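PDB 6JLC: CAMP factor from Mobiluncus curtisii, which probably acts as a pore-forming toxin in the co-haemolytic CAMP reaction, the present chain being the C-terminal part of the full-length protein. Local coordinates for residues A14-N19 with L51-A56. Residues are numbered along the deposited sequence; the frame is centred on the assembly and turned at random.
Sequences AIDDIN and LTQSLA
Both segments are regular alpha-helix, running almost antiparallel (signed crossing angle -163°) with axes 9.6 Å apart at closest approach. I15 and T52 set the register, their CA atoms 5.3 Å apart. I15 (m, t) leaves its helix sideways, but its end bends into the hollow between T52, L55 and A56: CG1 meets L55 CB at 3.5 Å and CD1 reaches A56 N at 3.6 Å. Such interlocking joins the helical hairpin of helices 8-31 and 41-59 in the all-helical CAMP-factor fold; helix 68-91 packs beside them, touching I18, L51 and L55. One turn on, I18 (m, t) fills the next hollow, CD1 at 3.6 Å from both L51 CD2 and L55 CD1, CG2 at 3.7 Å from T52 CG2. The T52 methyl drops into the hollow between I15, I18 and N19 (T52 CG2 to N19 OD1, 4.0 Å), while T52 OG1 (chi1 p) hydrogen-bonds back to A48 O and T49 O. A14, small, leaves room for L55: A14 CB lies 3.7 Å from L55 CD1.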
loop_
_atom_site.group_PDB
_atom_site.type_symbol
_atom_site.label_atom_id
_atom_site.label_comp_id
_atom_site.label_asym_id
_atom_site.label_seq_id
_atom_site.Cartn_x
_atom_site.Cartn_y
_atom_site.Cartn_z
ATOM N N ALA A 14 -11.551 6.899 -18.145
ATOM C CA ALA A 14 -10.677 5.759 -17.911
ATOM C C ALA A 14 -9.291 6.223 -17.487
ATOM O O ALA A 14 -8.714 5.700 -16.526
ATOM C CB ALA A 14 -10.603 4.893 -19.172
ATOM N N ILE A 15 -8.739 7.214 -18.198
ATOM C CA ILE A 15 -7.449 7.788 -17.813
ATOM C C ILE A 15 -7.480 8.237 -16.360
ATOM O O ILE A 15 -6.587 7.916 -15.564
ATOM C CB ILE A 15 -7.079 8.963 -18.743
ATOM C CG1 ILE A 15 -6.775 8.442 -20.146
ATOM C CG2 ILE A 15 -5.883 9.742 -18.171
ATOM C CD1 ILE A 15 -6.545 9.536 -21.169
ATOM N N ASP A 16 -8.499 9.026 -16.001
ATOM C CA ASP A 16 -8.580 9.540 -14.638
ATOM C C ASP A 16 -8.638 8.402 -13.625
ATOM O O ASP A 16 -8.008 8.480 -12.561
ATOM C CB ASP A 16 -9.808 10.442 -14.469
ATOM C CG ASP A 16 -9.758 11.695 -15.341
ATOM O OD1 ASP A 16 -8.675 12.033 -15.867
ATOM O OD2 ASP A 16 -10.819 12.338 -15.504
ATOM N N ASP A 17 -9.418 7.353 -13.927
ATOM C CA ASP A 17 -9.542 6.226 -13.000
ATOM C C ASP A 17 -8.223 5.493 -12.851
ATOM O O ASP A 17 -7.862 5.060 -11.746
ATOM C CB ASP A 17 -10.616 5.241 -13.475
ATOM C CG ASP A 17 -12.012 5.841 -13.454
ATOM O OD1 ASP A 17 -12.201 6.888 -12.795
ATOM O OD2 ASP A 17 -12.906 5.263 -14.106
ATOM N N ILE A 18 -7.497 5.332 -13.956
ATOM C CA ILE A 18 -6.196 4.675 -13.897
ATOM C C ILE A 18 -5.227 5.503 -13.062
ATOM O O ILE A 18 -4.540 4.983 -12.175
ATOM C CB ILE A 18 -5.656 4.438 -15.316
ATOM C CG1 ILE A 18 -6.527 3.405 -16.041
ATOM C CG2 ILE A 18 -4.207 3.988 -15.252
ATOM C CD1 ILE A 18 -6.368 3.443 -17.538
ATOM N N ASN A 19 -5.172 6.812 -13.318
ATOM C CA ASN A 19 -4.228 7.650 -12.578
ATOM C C ASN A 19 -4.545 7.669 -11.084
ATOM O O ASN A 19 -3.631 7.639 -10.248
ATOM C CB ASN A 19 -4.212 9.062 -13.160
ATOM C CG ASN A 19 -3.538 9.114 -14.520
ATOM O OD1 ASN A 19 -2.655 8.307 -14.816
ATOM N ND2 ASN A 19 -3.945 10.065 -15.352
ATOM N N LEU A 51 -1.219 2.316 -21.114
ATOM C CA LEU A 51 -2.670 2.302 -21.250
ATOM C C LEU A 51 -3.227 3.725 -21.362
ATOM O O LEU A 51 -4.064 4.007 -22.231
ATOM C CB LEU A 51 -3.278 1.550 -20.061
ATOM C CG LEU A 51 -4.752 1.179 -20.058
ATOM C CD1 LEU A 51 -5.083 0.411 -21.313
ATOM C CD2 LEU A 51 -5.061 0.345 -18.817
ATOM N N THR A 52 -2.747 4.648 -20.531
ATOM C CA THR A 52 -3.289 6.000 -20.614
ATOM C C THR A 52 -2.824 6.702 -21.883
ATOM O O THR A 52 -3.553 7.537 -22.425
ATOM C CB THR A 52 -2.923 6.808 -19.363
ATOM O OG1 THR A 52 -1.510 6.847 -19.208
ATOM C CG2 THR A 52 -3.540 6.181 -18.103
ATOM N N GLN A 53 -1.639 6.356 -22.395
ATOM C CA GLN A 53 -1.199 6.915 -23.672
ATOM C C GLN A 53 -2.094 6.443 -24.811
ATOM O O GLN A 53 -2.428 7.221 -25.714
ATOM C CB GLN A 53 0.261 6.534 -23.945
ATOM C CG GLN A 53 1.273 7.449 -23.249
ATOM C CD GLN A 53 2.656 6.823 -23.098
ATOM O OE1 GLN A 53 2.886 5.668 -23.475
ATOM N NE2 GLN A 53 3.587 7.592 -22.534
ATOM N N SER A 54 -2.486 5.169 -24.791
ATOM C CA SER A 54 -3.411 4.674 -25.802
ATOM C C SER A 54 -4.778 5.327 -25.650
ATOM O O SER A 54 -5.437 5.648 -26.649
ATOM C CB SER A 54 -3.539 3.157 -25.708
ATOM O OG SER A 54 -4.376 2.677 -26.740
ATOM N N LEU A 55 -5.225 5.514 -24.408
ATOM C CA LEU A 55 -6.497 6.199 -24.183
ATOM C C LEU A 55 -6.413 7.665 -24.579
ATOM O O LEU A 55 -7.390 8.235 -25.084
ATOM C CB LEU A 55 -6.906 6.071 -22.720
ATOM C CG LEU A 55 -7.428 4.687 -22.302
ATOM C CD1 LEU A 55 -7.294 4.521 -20.800
ATOM C CD2 LEU A 55 -8.857 4.499 -22.732
ATOM N N ALA A 56 -5.261 8.299 -24.335
ATOM C CA ALA A 56 -5.117 9.716 -24.649
ATOM C C ALA A 56 -5.263 9.962 -26.141
ATOM O O ALA A 56 -5.699 11.045 -26.558
ATOM C CB ALA A 56 -3.772 10.244 -24.146
#